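Local coordinates for cyanate lyase C-terminal domain-containing protein (Tetranychus urticae, PDB 5UK3) that probably catalyses the bicarbonate-dependent breakdown of cyanate to ammonia and carbon dioxide, as a cyanase assembled from ten copies of the chain, at residues 66-71 and 76-81; 37-42 and 47-52. All coordinates share one frame; numbering follows the deposited sequence.

Interaction 1. Residues 66-71 and 76-81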
loop_
_atom_site.group_PDB
_atom_site.type_symbol
_atom_site.label_atom_id
_atom_site.label_comp_id
_atom_site.label_asym_id
_atom_site.label_seq_id
_atom_site.Cartn_x
_atom_site.Cartn_y
_atom_site.Cartn_z
ATOM N N ARG I 66 -3.548 -31.778 -30.427
ATOM C CA ARG I 66 -4.823 -32.400 -30.057
ATOM C C ARG I 66 -5.866 -31.436 -29.495
ATOM O O ARG I 66 -7.038 -31.568 -29.806
ATOM C CB ARG I 66 -4.594 -33.518 -29.037
ATOM C CG ARG I 66 -4.442 -34.856 -29.658
ATOM C CD ARG I 66 -4.408 -35.853 -28.622
ATOM N NE ARG I 66 -5.686 -36.433 -28.306
ATOM C CZ ARG I 66 -5.851 -37.276 -27.311
ATOM N NH1 ARG I 66 -7.056 -37.751 -27.048
ATOM N NH2 ARG I 66 -4.790 -37.686 -26.588
ATOM N N ILE I 67 -5.434 -30.487 -28.666
ATOM C CA ILE I 67 -6.334 -29.429 -28.197
ATOM C C ILE I 67 -6.898 -28.666 -29.398
ATOM O O ILE I 67 -8.085 -28.411 -29.482
ATOM C CB ILE I 67 -5.622 -28.465 -27.197
ATOM C CG1 ILE I 67 -5.421 -29.165 -25.871
ATOM C CG2 ILE I 67 -6.425 -27.197 -26.961
ATOM C CD1 ILE I 67 -4.374 -28.530 -24.974
ATOM N N CYS I 68 -6.026 -28.291 -30.319
ATOM C CA CYS I 68 -6.470 -27.573 -31.480
ATOM C C CYS I 68 -7.547 -28.307 -32.280
ATOM O O CYS I 68 -8.449 -27.709 -32.814
ATOM C CB CYS I 68 -5.260 -27.208 -32.352
ATOM S SG CYS I 68 -4.148 -26.017 -31.556
ATOM N N ASP I 69 -7.390 -29.590 -32.471
ATOM C CA ASP I 69 -8.391 -30.366 -33.179
ATOM C C ASP I 69 -9.691 -30.471 -32.460
ATOM O O ASP I 69 -10.734 -30.590 -33.092
ATOM C CB ASP I 69 -7.823 -31.808 -33.221
ATOM C CG ASP I 69 -6.824 -32.050 -34.337
ATOM O OD1 ASP I 69 -6.501 -31.046 -35.017
ATOM O OD2 ASP I 69 -6.308 -33.228 -34.443
ATOM N N THR I 70 -9.601 -30.609 -31.152
ATOM C CA THR I 70 -10.765 -30.743 -30.323
ATOM C C THR I 70 -11.629 -29.485 -30.438
ATOM O O THR I 70 -12.857 -29.585 -30.587
ATOM C CB THR I 70 -10.340 -30.964 -28.887
ATOM O OG1 THR I 70 -9.503 -32.125 -28.827
ATOM C CG2 THR I 70 -11.552 -31.150 -27.988
ATOM N N LEU I 71 -10.972 -28.335 -30.420
ATOM C CA LEU I 71 -11.591 -27.062 -30.740
ATOM C C LEU I 71 -11.621 -26.891 -32.260
ATOM O O LEU I 71 -11.108 -27.727 -33.047
ATOM C CB LEU I 71 -10.788 -25.953 -30.119
ATOM C CG LEU I 71 -10.591 -26.060 -28.588
ATOM C CD1 LEU I 71 -9.574 -25.055 -28.069
ATOM C CD2 LEU I 71 -11.899 -25.871 -27.847
ATOM N N GLU I 76 -1.727 -24.305 -36.364
ATOM C CA GLU I 76 -0.760 -23.227 -36.308
ATOM C C GLU I 76 -0.745 -22.588 -34.928
ATOM O O GLU I 76 0.316 -22.246 -34.426
ATOM C CB GLU I 76 -1.025 -22.220 -37.413
ATOM C CG GLU I 76 -0.850 -22.833 -38.791
ATOM C CD GLU I 76 0.524 -23.443 -38.980
ATOM O OE1 GLU I 76 0.696 -24.255 -39.907
ATOM O OE2 GLU I 76 1.438 -23.110 -38.203
ATOM N N TYR I 77 -1.910 -22.433 -34.310
ATOM C CA TYR I 77 -1.983 -21.891 -32.901
ATOM C C TYR I 77 -1.413 -22.756 -31.796
ATOM O O TYR I 77 -1.281 -22.294 -30.660
ATOM C CB TYR I 77 -3.422 -21.477 -32.522
ATOM C CG TYR I 77 -3.922 -20.489 -33.568
ATOM C CD1 TYR I 77 -3.208 -19.285 -33.816
ATOM C CD2 TYR I 77 -4.973 -20.810 -34.420
ATOM C CE1 TYR I 77 -3.569 -18.408 -34.827
ATOM C CE2 TYR I 77 -5.357 -19.931 -35.424
ATOM C CZ TYR I 77 -4.656 -18.726 -35.618
ATOM O OH TYR I 77 -5.037 -17.841 -36.597
ATOM N N ALA I 78 -1.069 -24.002 -32.102
ATOM C CA ALA I 78 -0.508 -24.906 -31.096
ATOM C C ALA I 78 0.727 -24.353 -30.380
ATOM O O ALA I 78 0.908 -24.614 -29.212
ATOM C CB ALA I 78 -0.195 -26.251 -31.719
ATOM N N ASN I 79 1.554 -23.575 -31.069
ATOM C CA ASN I 79 2.701 -22.905 -30.444
ATOM C C ASN I 79 2.423 -22.141 -29.158
ATOM O O ASN I 79 3.246 -22.179 -28.243
ATOM C CB ASN I 79 3.389 -21.929 -31.427
ATOM C CG ASN I 79 4.672 -22.503 -32.015
ATOM O OD1 ASN I 79 5.271 -23.435 -31.472
ATOM N ND2 ASN I 79 5.121 -21.926 -33.139
ATOM N N GLU I 80 1.328 -21.381 -29.119
ATOM C CA GLU I 80 1.010 -20.532 -27.962
ATOM C C GLU I 80 0.762 -21.338 -26.692
ATOM O O GLU I 80 1.109 -20.896 -25.599
ATOM C CB GLU I 80 -0.219 -19.668 -28.243
ATOM C CG GLU I 80 -0.016 -18.559 -29.275
ATOM C CD GLU I 80 -1.345 -18.020 -29.790
ATOM O OE1 GLU I 80 -1.550 -17.986 -31.018
ATOM O OE2 GLU I 80 -2.212 -17.681 -28.939
ATOM N N LEU I 81 0.178 -22.518 -26.861
ATOM C CA LEU I 81 -0.048 -23.440 -25.755
ATOM C C LEU I 81 1.218 -24.087 -25.211
ATOM O O LEU I 81 1.214 -24.637 -24.120
ATOM C CB LEU I 81 -1.006 -24.521 -26.188
ATOM C CG LEU I 81 -2.406 -24.071 -26.637
ATOM C CD1 LEU I 81 -3.191 -25.287 -27.138
ATOM C CD2 LEU I 81 -3.181 -23.389 -25.539
#
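Ile-67 and Cys-68, neighbours on the last turns of helix 61-70, make the contact with residues 76-81, and each has its own target. The first kind of interaction is aliphatic. Methyl CD1 of Leu-81 comes up against the branched side of Ile-67, 3.8 Å from CG2 and 4.1 Å from CD1, and the two side chains meet at a slant. The first torsion of Ile-67 (chi1 -73°) sets CG2 opposite the backbone N and CG1 opposite the carbonyl carbon, which spreads both branches around that one leucine methyl.

The second kind involves sulfur. SG of Cys-68 lies against Ala-78, 3.7 Å from its N and 4.0 Å from its CB, in van der Waals packing against backbone as much as side chain. The two backbones come nearest here, with 6.5 Å between the CA atoms of Cys-68 and Ala-78, consistent with the small side chain of Ala-78.

A hydroxyl bond adds to the backbone bonding of helix 61-70. Arg-66 O accepts both Thr-70 N and Thr-70 OG1, the hydroxyl at 2.7 Å, and the two donors arrive from opposite faces of the carbonyl plane.

Around the pair, Phe-24 of helix 23-31 and Val-52 of helix 46-53 also touch Leu-81, while Cys-59 packs on both Ile-67 and Leu-81 and shares backbone hydrogen bonding with the latter. With methyl groups and a thiol as its contact surface, this helix end is joined to the short helix 78-82 by van der Waals packing and apolar burial, without hydrogen bonds between the segments.

Interaction 2. Residues 37-42 and 47-52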
loop_
_atom_site.group_PDB
_atom_site.type_symbol
_atom_site.label_atom_id
_atom_site.label_comp_id
_atom_site.label_asym_id
_atom_site.label_seq_id
_atom_site.Cartn_x
_atom_site.Cartn_y
_atom_site.Cartn_z
ATOM N N GLN I 37 -15.840 -32.137 -20.541
ATOM C CA GLN I 37 -15.791 -32.894 -21.786
ATOM C C GLN I 37 -14.399 -32.891 -22.400
ATOM O O GLN I 37 -13.894 -33.944 -22.795
ATOM C CB GLN I 37 -16.810 -32.374 -22.817
ATOM C CG GLN I 37 -18.254 -32.791 -22.514
ATOM C CD GLN I 37 -19.313 -31.927 -23.209
ATOM O OE1 GLN I 37 -19.000 -31.035 -24.027
ATOM N NE2 GLN I 37 -20.573 -32.177 -22.877
ATOM N N MET I 38 -13.798 -31.709 -22.529
ATOM C CA MET I 38 -12.475 -31.605 -23.155
ATOM C C MET I 38 -11.458 -32.478 -22.423
ATOM O O MET I 38 -10.594 -33.058 -23.021
ATOM C CB MET I 38 -12.012 -30.147 -23.194
ATOM C CG MET I 38 -12.738 -29.307 -24.208
ATOM S SD MET I 38 -12.004 -27.670 -24.323
ATOM C CE MET I 38 -10.390 -28.004 -25.062
ATOM N N ALA I 39 -11.524 -32.434 -21.108
ATOM C CA ALA I 39 -10.576 -33.135 -20.268
ATOM C C ALA I 39 -10.714 -34.629 -20.426
ATOM O O ALA I 39 -9.736 -35.333 -20.481
ATOM C CB ALA I 39 -10.798 -32.736 -18.823
ATOM N N GLN I 40 -11.941 -35.105 -20.511
ATOM C CA GLN I 40 -12.159 -36.514 -20.662
ATOM C C GLN I 40 -11.719 -37.000 -22.013
ATOM O O GLN I 40 -11.230 -38.108 -22.117
ATOM C CB GLN I 40 -13.600 -36.814 -20.418
ATOM C CG GLN I 40 -13.957 -38.215 -20.014
ATOM C CD GLN I 40 -15.279 -38.177 -19.244
ATOM O OE1 GLN I 40 -15.818 -37.076 -18.899
ATOM N NE2 GLN I 40 -15.843 -39.363 -18.996
ATOM N N LEU I 41 -11.923 -36.209 -23.052
ATOM C CA LEU I 41 -11.503 -36.616 -24.384
ATOM C C LEU I 41 -9.992 -36.711 -24.484
ATOM O O LEU I 41 -9.457 -37.602 -25.120
ATOM C CB LEU I 41 -12.046 -35.669 -25.442
ATOM C CG LEU I 41 -13.562 -35.673 -25.567
ATOM C CD1 LEU I 41 -13.996 -34.592 -26.541
ATOM C CD2 LEU I 41 -14.036 -37.037 -26.034
ATOM N N LEU I 42 -9.316 -35.765 -23.852
ATOM C CA LEU I 42 -7.870 -35.700 -23.877
ATOM C C LEU I 42 -7.141 -36.496 -22.796
ATOM O O LEU I 42 -5.923 -36.582 -22.829
ATOM C CB LEU I 42 -7.439 -34.233 -23.805
ATOM C CG LEU I 42 -7.913 -33.405 -25.029
ATOM C CD1 LEU I 42 -7.905 -31.927 -24.773
ATOM C CD2 LEU I 42 -7.051 -33.679 -26.228
ATOM N N VAL I 47 -8.799 -29.152 -14.341
ATOM C CA VAL I 47 -8.408 -27.833 -13.883
ATOM C C VAL I 47 -7.115 -27.445 -14.552
ATOM O O VAL I 47 -6.944 -26.279 -14.938
ATOM C CB VAL I 47 -8.236 -27.767 -12.365
ATOM C CG1 VAL I 47 -7.607 -26.478 -11.906
ATOM C CG2 VAL I 47 -9.586 -27.911 -11.670
ATOM N N TRP I 48 -6.191 -28.397 -14.704
ATOM C CA TRP I 48 -4.896 -28.085 -15.345
ATOM C C TRP I 48 -5.136 -27.657 -16.795
ATOM O O TRP I 48 -4.571 -26.646 -17.247
ATOM C CB TRP I 48 -3.980 -29.283 -15.320
ATOM C CG TRP I 48 -2.767 -29.142 -16.105
ATOM C CD1 TRP I 48 -1.633 -28.561 -15.702
ATOM C CD2 TRP I 48 -2.522 -29.625 -17.428
ATOM N NE1 TRP I 48 -0.683 -28.619 -16.690
ATOM C CE2 TRP I 48 -1.199 -29.289 -17.755
ATOM C CE3 TRP I 48 -3.284 -30.314 -18.353
ATOM C CZ2 TRP I 48 -0.624 -29.591 -18.979
ATOM C CZ3 TRP I 48 -2.730 -30.630 -19.556
ATOM C CH2 TRP I 48 -1.410 -30.251 -19.878
ATOM N N LEU I 49 -5.942 -28.437 -17.520
ATOM C CA LEU I 49 -6.224 -28.155 -18.915
ATOM C C LEU I 49 -6.843 -26.773 -19.015
ATOM O O LEU I 49 -6.450 -25.966 -19.874
ATOM C CB LEU I 49 -7.167 -29.193 -19.481
ATOM C CG LEU I 49 -7.687 -28.974 -20.890
ATOM C CD1 LEU I 49 -6.535 -29.084 -21.892
ATOM C CD2 LEU I 49 -8.833 -29.943 -21.239
ATOM N N THR I 50 -7.799 -26.491 -18.142
ATOM C CA THR I 50 -8.427 -25.199 -18.138
ATOM C C THR I 50 -7.325 -24.122 -18.021
ATOM O O THR I 50 -7.367 -23.138 -18.737
ATOM C CB THR I 50 -9.481 -25.103 -17.027
ATOM O OG1 THR I 50 -10.454 -26.153 -17.199
ATOM C CG2 THR I 50 -10.205 -23.779 -17.058
ATOM N N SER I 51 -6.373 -24.317 -17.113
ATOM C CA SER I 51 -5.342 -23.338 -16.901
ATOM C C SER I 51 -4.417 -23.180 -18.117
ATOM O O SER I 51 -3.884 -22.095 -18.337
ATOM C CB SER I 51 -4.517 -23.644 -15.669
ATOM O OG SER I 51 -3.588 -24.676 -15.922
ATOM N N VAL I 52 -4.233 -24.239 -18.891
ATOM C CA VAL I 52 -3.473 -24.133 -20.125
ATOM C C VAL I 52 -4.207 -23.201 -21.089
ATOM O O VAL I 52 -3.594 -22.355 -21.738
ATOM C CB VAL I 52 -3.266 -25.518 -20.784
ATOM C CG1 VAL I 52 -2.772 -25.365 -22.215
ATOM C CG2 VAL I 52 -2.280 -26.346 -20.004
#
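Leu-49 overlaps Met-38, Ala-39 and Leu-42 of segment 37-42, chiefly with methyl CD2. That methyl lies 3.7 Å from CB of Met-38 and equally 3.7 Å from the backbone N of Ala-39; CB of Ala-39 and CD1 of Leu-42 are each 4.2 Å away. Extension of Leu-49 CG opposite its own backbone N (chi1 174°) carries the isobutyl group across the gap between the helices. The side chain of Leu-42, one turn beyond Met-38, crosses that of Leu-49 at about a right angle.

Met-38 touches Leu-49 at the root of its side chain, whereas its thioether end bends at chi3. The axes of segments 37-42 and 47-52 approach to 9.6 Å, with 106° between their N-to-C directions. On other sides of helix 46-53, Val-47 packs on Ile-115 of a second subunit and Trp-48 on Lys-155 of a third, so the helix belongs both to the domain core and to the assembly.

Two short helices, steeply angled and joined by a tight turn around an apolar interior, are characteristic of the helix-turn-helix of the XRE-like family, to which the N-terminal domain of cyanases is related.

How the interactions relate
Interaction 2 comes first along the chain and interaction 1 follows it, each joining pieces separated by a brief connection; their centres lie about 13 Å apart. Both belong to the helical N-terminal domain, and helix 61-70, next after helix 46-53, brings them together. Ile-67 CD1 packs 3.8 Å from Leu-49 CD1, while Leu-71 CD2 reaches Met-38 CE at the same distance. The two local contacts therefore merge, so that helices 35-42, 46-53 and 61-70 share one apolar interior. Interaction 2 lies nearer the chain centre, about 11 Å away against 19 Å, and its helix 46-53 also meets strand 123-136 and other subunits.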